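Local coordinates for Glyco_hydro_cc domain-containing protein (Blastomyces gilchristii, PDB 6UB0) that probably hydrolyses curdlan, a beta-1,3-glucan, as an exo-acting glycoside hydrolase of family GH128, and here holds laminaribiose in its −2 and −1 subsites, at residues F138-W143 and W173-E178; W25-E30 and R205-F210. All blocks are in the same frame, centred on the assembly; numbering follows the deposited sequence.

Interaction 1 of 2, residues F138-W143 and W173-E178; sequences FLAVHW and WVTEFE. With GLC (alpha-D-glucopyranose), chain B.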
# COMPACT_ATOMS: atom_id res chain seq x y z
N PHE A 138 0.86 4.53 -10.09
CA PHE A 138 1.84 3.84 -9.20
C PHE A 138 1.39 2.40 -8.94
O PHE A 138 0.20 2.16 -8.98
CB PHE A 138 2.03 4.67 -7.92
CG PHE A 138 0.82 4.75 -7.04
CD1 PHE A 138 0.58 3.80 -6.05
CD2 PHE A 138 -0.08 5.80 -7.16
CE1 PHE A 138 -0.54 3.88 -5.24
CE2 PHE A 138 -1.21 5.88 -6.36
CZ PHE A 138 -1.44 4.93 -5.39
N LEU A 139 2.34 1.48 -8.85
CA LEU A 139 2.10 0.07 -8.42
C LEU A 139 2.02 0.06 -6.90
O LEU A 139 2.80 0.72 -6.28
CB LEU A 139 3.23 -0.87 -8.84
CG LEU A 139 3.55 -0.95 -10.34
CD1 LEU A 139 4.46 -2.14 -10.63
CD2 LEU A 139 2.27 -1.09 -11.16
N ALA A 140 1.13 -0.78 -6.36
CA ALA A 140 1.08 -1.08 -4.92
C ALA A 140 1.61 -2.51 -4.79
O ALA A 140 1.18 -3.40 -5.56
CB ALA A 140 -0.33 -0.94 -4.39
N VAL A 141 2.55 -2.74 -3.88
CA VAL A 141 3.06 -4.11 -3.57
C VAL A 141 3.17 -4.34 -2.05
O VAL A 141 3.23 -3.38 -1.26
CB VAL A 141 4.45 -4.31 -4.21
CG1 VAL A 141 4.40 -4.09 -5.74
CG2 VAL A 141 5.48 -3.44 -3.50
N HIS A 142 3.26 -5.60 -1.66
CA HIS A 142 3.36 -6.02 -0.26
C HIS A 142 4.52 -6.99 -0.06
O HIS A 142 4.62 -7.86 -0.92
CB HIS A 142 2.17 -6.83 0.13
CG HIS A 142 0.90 -6.10 0.19
ND1 HIS A 142 -0.25 -6.75 0.39
CD2 HIS A 142 0.60 -4.79 0.05
CE1 HIS A 142 -1.24 -5.89 0.46
NE2 HIS A 142 -0.76 -4.66 0.23
N TRP A 143 5.27 -6.94 1.07
CA TRP A 143 6.30 -7.95 1.39
C TRP A 143 6.20 -8.35 2.87
O TRP A 143 6.25 -7.43 3.71
CB TRP A 143 7.69 -7.44 1.00
CG TRP A 143 8.72 -8.50 1.21
CD1 TRP A 143 9.09 -9.47 0.32
CD2 TRP A 143 9.41 -8.77 2.43
NE1 TRP A 143 10.05 -10.28 0.89
CE2 TRP A 143 10.26 -9.88 2.18
CE3 TRP A 143 9.43 -8.17 3.68
CZ2 TRP A 143 11.12 -10.37 3.16
CZ3 TRP A 143 10.28 -8.65 4.65
CH2 TRP A 143 11.11 -9.75 4.40
N TRP A 173 4.10 2.23 -4.54
CA TRP A 173 3.95 2.25 -3.06
C TRP A 173 4.11 0.82 -2.50
O TRP A 173 3.40 -0.09 -2.94
CB TRP A 173 2.61 2.81 -2.61
CG TRP A 173 2.31 4.20 -3.09
CD1 TRP A 173 2.94 4.92 -4.06
CD2 TRP A 173 1.18 4.97 -2.68
NE1 TRP A 173 2.32 6.13 -4.22
CE2 TRP A 173 1.22 6.17 -3.41
CE3 TRP A 173 0.17 4.76 -1.73
CZ2 TRP A 173 0.27 7.17 -3.20
CZ3 TRP A 173 -0.80 5.73 -1.57
CH2 TRP A 173 -0.74 6.93 -2.30
N VAL A 174 4.92 0.68 -1.47
CA VAL A 174 4.98 -0.57 -0.65
C VAL A 174 3.96 -0.42 0.47
O VAL A 174 4.27 0.18 1.55
CB VAL A 174 6.38 -0.88 -0.08
CG1 VAL A 174 6.38 -2.27 0.52
CG2 VAL A 174 7.51 -0.75 -1.09
N THR A 175 2.74 -0.79 0.19
CA THR A 175 1.59 -0.45 1.08
C THR A 175 1.56 -1.41 2.27
O THR A 175 0.79 -1.16 3.17
CB THR A 175 0.27 -0.37 0.32
OG1 THR A 175 0.05 -1.54 -0.45
CG2 THR A 175 0.22 0.76 -0.69
N GLU A 176 2.33 -2.51 2.23
CA GLU A 176 2.52 -3.40 3.39
C GLU A 176 3.96 -3.91 3.35
O GLU A 176 4.33 -4.52 2.36
CB GLU A 176 1.66 -4.65 3.36
CG GLU A 176 0.17 -4.46 3.57
CD GLU A 176 -0.67 -5.72 3.55
OE1 GLU A 176 -0.09 -6.82 3.55
OE2 GLU A 176 -1.90 -5.60 3.46
N PHE A 177 4.70 -3.76 4.45
CA PHE A 177 5.86 -4.66 4.68
C PHE A 177 5.97 -5.01 6.15
O PHE A 177 5.66 -4.18 7.00
CB PHE A 177 7.09 -3.98 4.09
CG PHE A 177 7.45 -2.70 4.77
CD1 PHE A 177 8.29 -2.70 5.88
CD2 PHE A 177 6.95 -1.49 4.32
CE1 PHE A 177 8.59 -1.51 6.52
CE2 PHE A 177 7.30 -0.31 4.94
CZ PHE A 177 8.15 -0.32 6.02
N GLU A 178 6.43 -6.24 6.44
CA GLU A 178 6.48 -6.75 7.83
C GLU A 178 7.69 -7.67 7.95
O GLU A 178 7.67 -8.70 7.27
CB GLU A 178 5.15 -7.45 8.14
CG GLU A 178 5.17 -8.17 9.45
CD GLU A 178 3.93 -8.97 9.79
OE1 GLU A 178 3.32 -9.59 8.86
OE2 GLU A 178 3.60 -8.97 11.01
C1 GLC B . -1.80 -9.48 3.93
C2 GLC B . -3.26 -9.04 3.75
C3 GLC B . -4.01 -9.06 5.09
C4 GLC B . -3.79 -10.43 5.78
C5 GLC B . -2.34 -10.82 5.83
C6 GLC B . -2.03 -12.18 6.48
O1 GLC B . -1.06 -8.65 4.85
O2 GLC B . -3.48 -7.73 3.18
O3 GLC B . -5.39 -8.77 4.85
O4 GLC B . -4.18 -10.31 7.11
O5 GLC B . -1.86 -10.82 4.48
O6 GLC B . -3.13 -12.99 6.18

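Interaction 2 of 2, residues W25-E30 and R205-F210; sequences WSYNWE and RYASFF. With BGC (beta-D-glucopyranose), chain C; GLC (alpha-D-glucopyranose), chain B.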
# COMPACT_ATOMS: atom_id res chain seq x y z
N TRP A 25 0.44 10.20 5.35
CA TRP A 25 -0.73 9.49 4.81
C TRP A 25 -1.12 8.26 5.65
O TRP A 25 -0.34 7.74 6.49
CB TRP A 25 -0.48 9.12 3.35
CG TRP A 25 0.49 8.01 3.14
CD1 TRP A 25 1.85 8.07 3.25
CD2 TRP A 25 0.18 6.65 2.79
NE1 TRP A 25 2.40 6.85 3.00
CE2 TRP A 25 1.40 5.96 2.71
CE3 TRP A 25 -1.04 5.97 2.55
CZ2 TRP A 25 1.45 4.60 2.41
CZ3 TRP A 25 -0.99 4.63 2.27
CH2 TRP A 25 0.24 3.98 2.14
N SER A 26 -2.34 7.81 5.37
CA SER A 26 -3.00 6.71 6.06
C SER A 26 -3.87 5.94 5.09
O SER A 26 -4.31 6.53 4.07
CB SER A 26 -3.80 7.15 7.21
OG SER A 26 -4.90 7.86 6.76
N TYR A 27 -4.15 4.68 5.41
CA TYR A 27 -5.20 3.90 4.73
C TYR A 27 -5.57 2.80 5.70
O TYR A 27 -4.82 2.57 6.63
CB TYR A 27 -4.74 3.47 3.33
CG TYR A 27 -4.02 2.15 3.23
CD1 TYR A 27 -2.72 2.03 3.72
CD2 TYR A 27 -4.63 1.03 2.67
CE1 TYR A 27 -2.06 0.80 3.66
CE2 TYR A 27 -3.95 -0.17 2.54
CZ TYR A 27 -2.68 -0.29 3.05
OH TYR A 27 -1.99 -1.49 3.04
N ASN A 28 -6.69 2.18 5.42
CA ASN A 28 -7.31 1.17 6.29
C ASN A 28 -7.93 0.04 5.49
O ASN A 28 -8.83 -0.61 6.04
CB ASN A 28 -8.38 1.83 7.15
CG ASN A 28 -9.55 2.43 6.41
OD1 ASN A 28 -9.56 2.59 5.18
ND2 ASN A 28 -10.56 2.74 7.19
N TRP A 29 -7.44 -0.19 4.27
CA TRP A 29 -7.95 -1.28 3.40
C TRP A 29 -9.44 -1.14 3.14
O TRP A 29 -10.06 -2.16 2.73
CB TRP A 29 -7.68 -2.63 4.08
CG TRP A 29 -6.25 -3.02 4.22
CD1 TRP A 29 -5.51 -3.67 3.29
CD2 TRP A 29 -5.39 -2.81 5.36
NE1 TRP A 29 -4.24 -3.87 3.75
CE2 TRP A 29 -4.14 -3.36 5.02
CE3 TRP A 29 -5.54 -2.21 6.60
CZ2 TRP A 29 -3.02 -3.31 5.85
CZ3 TRP A 29 -4.45 -2.20 7.46
CH2 TRP A 29 -3.23 -2.78 7.11
N GLU A 30 -10.02 0.04 3.38
CA GLU A 30 -11.46 0.28 3.18
C GLU A 30 -11.58 1.45 2.23
O GLU A 30 -10.60 2.17 2.01
CB GLU A 30 -12.19 0.65 4.47
CG GLU A 30 -12.22 -0.46 5.49
CD GLU A 30 -13.00 -1.65 5.01
OE1 GLU A 30 -13.91 -1.47 4.15
OE2 GLU A 30 -12.66 -2.76 5.46
N ARG A 205 5.82 6.07 -1.72
CA ARG A 205 5.18 5.96 -0.38
C ARG A 205 5.26 4.54 0.15
O ARG A 205 5.39 3.59 -0.67
CB ARG A 205 3.73 6.44 -0.41
CG ARG A 205 3.57 7.96 -0.42
CD ARG A 205 2.12 8.35 -0.20
NE ARG A 205 1.92 9.76 0.09
CZ ARG A 205 0.75 10.37 0.17
NH1 ARG A 205 -0.37 9.70 -0.02
NH2 ARG A 205 0.70 11.67 0.48
N TYR A 206 5.27 4.38 1.49
CA TYR A 206 5.26 3.02 2.10
C TYR A 206 4.55 3.04 3.45
O TYR A 206 4.42 4.14 4.04
CB TYR A 206 6.68 2.43 2.18
CG TYR A 206 7.60 3.23 3.07
CD1 TYR A 206 7.53 3.12 4.44
CD2 TYR A 206 8.47 4.17 2.52
CE1 TYR A 206 8.33 3.89 5.26
CE2 TYR A 206 9.30 4.93 3.34
CZ TYR A 206 9.18 4.83 4.71
OH TYR A 206 9.96 5.61 5.51
N ALA A 207 4.21 1.85 3.97
CA ALA A 207 3.56 1.62 5.28
C ALA A 207 4.00 0.28 5.84
O ALA A 207 3.76 -0.79 5.22
CB ALA A 207 2.07 1.67 5.16
N SER A 208 4.62 0.31 7.00
CA SER A 208 4.88 -0.93 7.76
C SER A 208 3.56 -1.51 8.19
O SER A 208 2.58 -0.73 8.40
CB SER A 208 5.77 -0.71 8.94
OG SER A 208 6.73 -1.75 8.98
N PHE A 209 3.52 -2.84 8.31
CA PHE A 209 2.28 -3.57 8.59
C PHE A 209 2.24 -3.96 10.07
O PHE A 209 2.97 -4.83 10.46
CB PHE A 209 2.20 -4.81 7.67
CG PHE A 209 0.99 -5.66 7.90
CD1 PHE A 209 -0.22 -5.41 7.27
CD2 PHE A 209 1.07 -6.76 8.76
CE1 PHE A 209 -1.31 -6.23 7.46
CE2 PHE A 209 -0.05 -7.56 8.97
CZ PHE A 209 -1.23 -7.32 8.31
N PHE A 210 1.38 -3.37 10.90
CA PHE A 210 0.59 -2.17 10.68
C PHE A 210 0.33 -1.50 12.04
O PHE A 210 0.73 -2.07 13.09
CB PHE A 210 -0.74 -2.48 10.00
CG PHE A 210 -1.76 -3.39 10.69
CD1 PHE A 210 -1.44 -4.67 11.09
CD2 PHE A 210 -3.05 -2.93 10.86
CE1 PHE A 210 -2.40 -5.46 11.68
CE2 PHE A 210 -4.01 -3.74 11.44
CZ PHE A 210 -3.68 -5.00 11.83
C2 BGC C . -7.36 -7.49 5.13
C3 BGC C . -7.97 -6.18 5.55
C4 BGC C . -7.49 -5.92 6.96
C5 BGC C . -5.95 -5.94 7.02
C6 BGC C . -5.23 -5.80 8.36
C1 BGC C . -5.86 -7.50 5.27
O2 BGC C . -7.70 -7.63 3.75
O3 BGC C . -9.42 -6.14 5.37
O4 BGC C . -8.10 -4.67 7.28
O5 BGC C . -5.41 -7.20 6.60
O6 BGC C . -5.84 -6.74 9.28
C1 GLC B . -1.80 -9.48 3.93
C2 GLC B . -3.26 -9.04 3.75
C3 GLC B . -4.01 -9.06 5.09
C4 GLC B . -3.79 -10.43 5.78
C5 GLC B . -2.34 -10.82 5.83
C6 GLC B . -2.03 -12.18 6.48
O1 GLC B . -1.06 -8.65 4.85
O2 GLC B . -3.48 -7.73 3.18
O3 GLC B . -5.39 -8.77 4.85
O4 GLC B . -4.18 -10.31 7.11
O5 GLC B . -1.86 -10.82 4.48
O6 GLC B . -3.13 -12.99 6.18

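Interaction 1 of 2, residues F138-W143 and W173-E178
E176 OE2 is hydrogen-bonded to O2 of the glucose GLC (2.7 Å) and to W29 NE1. E176 and H142 come from neighbouring parallel strands of the TIM barrel, 138-143 and 173-178, consecutive strands of a beta-alpha-beta unit crossing over through helix 150-166. They are a bridged pair with side chains on the same face of the sheet, and E176 bonds to the sugar. The carboxylate stacks on the imidazole with their planes 13° apart, CD over the ring face toward its rim, and E176 CG sits 3.5 Å from the ring centroid. H142 ND1 is hydrogen-bonded to E75 and E176 OE1 to H144 NE2, so a second residue steadies each group. Along the backbone, V141 N donates to W173 O at 2.9 Å, and beyond it T175 is the extra residue of a beta bulge, its N giving a weak bond to V141 O. Register resumes as W143 N reaches E176 O (2.9 Å). At the other end of the pair, F138 and W173 form a face-to-face stack with planes 8° apart. With F138 CG between the backbone N and carbonyl carbon (chi1 66°), the phenyl is laid flat over the indole five-membered ring, CE1 3.3 Å from W173 CD2.

Interaction 2 of 2, residues W25-E30 and R205-F210
Segments 25-27 and 205-208 of strands 23-27 and 203-208 cross at −58° with their axes 8.7 Å apart at closest, too far for backbone pairing; no hydrogen bond links the two segments, and they meet mainly through side chains inside the TIM barrel. Strand 5-8 links the two: its L7 bonds to the backbone of W25 and Y27, and its A8 touches A207. The guanidinium of R205 lies flat on W25, centres 4.3 Å apart. The extended R205 chain runs antiparallel to the indole, carrying CD over the five-membered ring, 3.5 Å from its centroid; NH1 lies by W25 CB, while NH2 forms a salt bridge with E41. W25 CG stands between the backbone N and carbonyl carbon (chi1 74°), pointing the six-membered ring onward to A207, whose CB is 4.1 Å from CZ2. Residues following the strands build part of the sugar site. W29, F209 and F210 form an aromatic cluster: W29 turns its edge to the face of F210 in an offset edge-to-face pair with planes at 87°, CZ3 lying 3.7 Å from F210 CD2. It meets F209 rim to rim, CZ2 3.7 Å from F209 CE1. Y27 OH, bonded to T175 O, comes up to one face of the W29 indole, and the glucose BGC stacks on the opposite face with C5 3.6 Å from CD2. This is the carbohydrate-aromatic platform common in glycoside hydrolases, here serving the non-reducing sugar, consistent with the −2 subsite. A cis peptide bond joins the two phenylalanines, and F210 CD1 lies over the F209 ring. F210 also lends BGC C6 a face, while its CZ is 3.8 Å from BGC O6.

Along the chain the segments come in the order 25-30, 138-143, 173-178, 205-210, so both segments of interaction 1 lie between those of interaction 2. Their centres are 9 Å apart within one TIM barrel. Strands 172-180 and 203-208 are neighbours in the same parallel sheet, where F177 O and F209 N, 2.8 Å apart, probably share a hydrogen bond. Interaction 1 supplies the E176 carboxylate to the glucose GLC, and interaction 2 lines the disaccharide with aromatic rings, F209 also reaching GLC. The two contacts thus shape adjoining walls of a single glycan pocket at the C-terminal ends of the barrel strands.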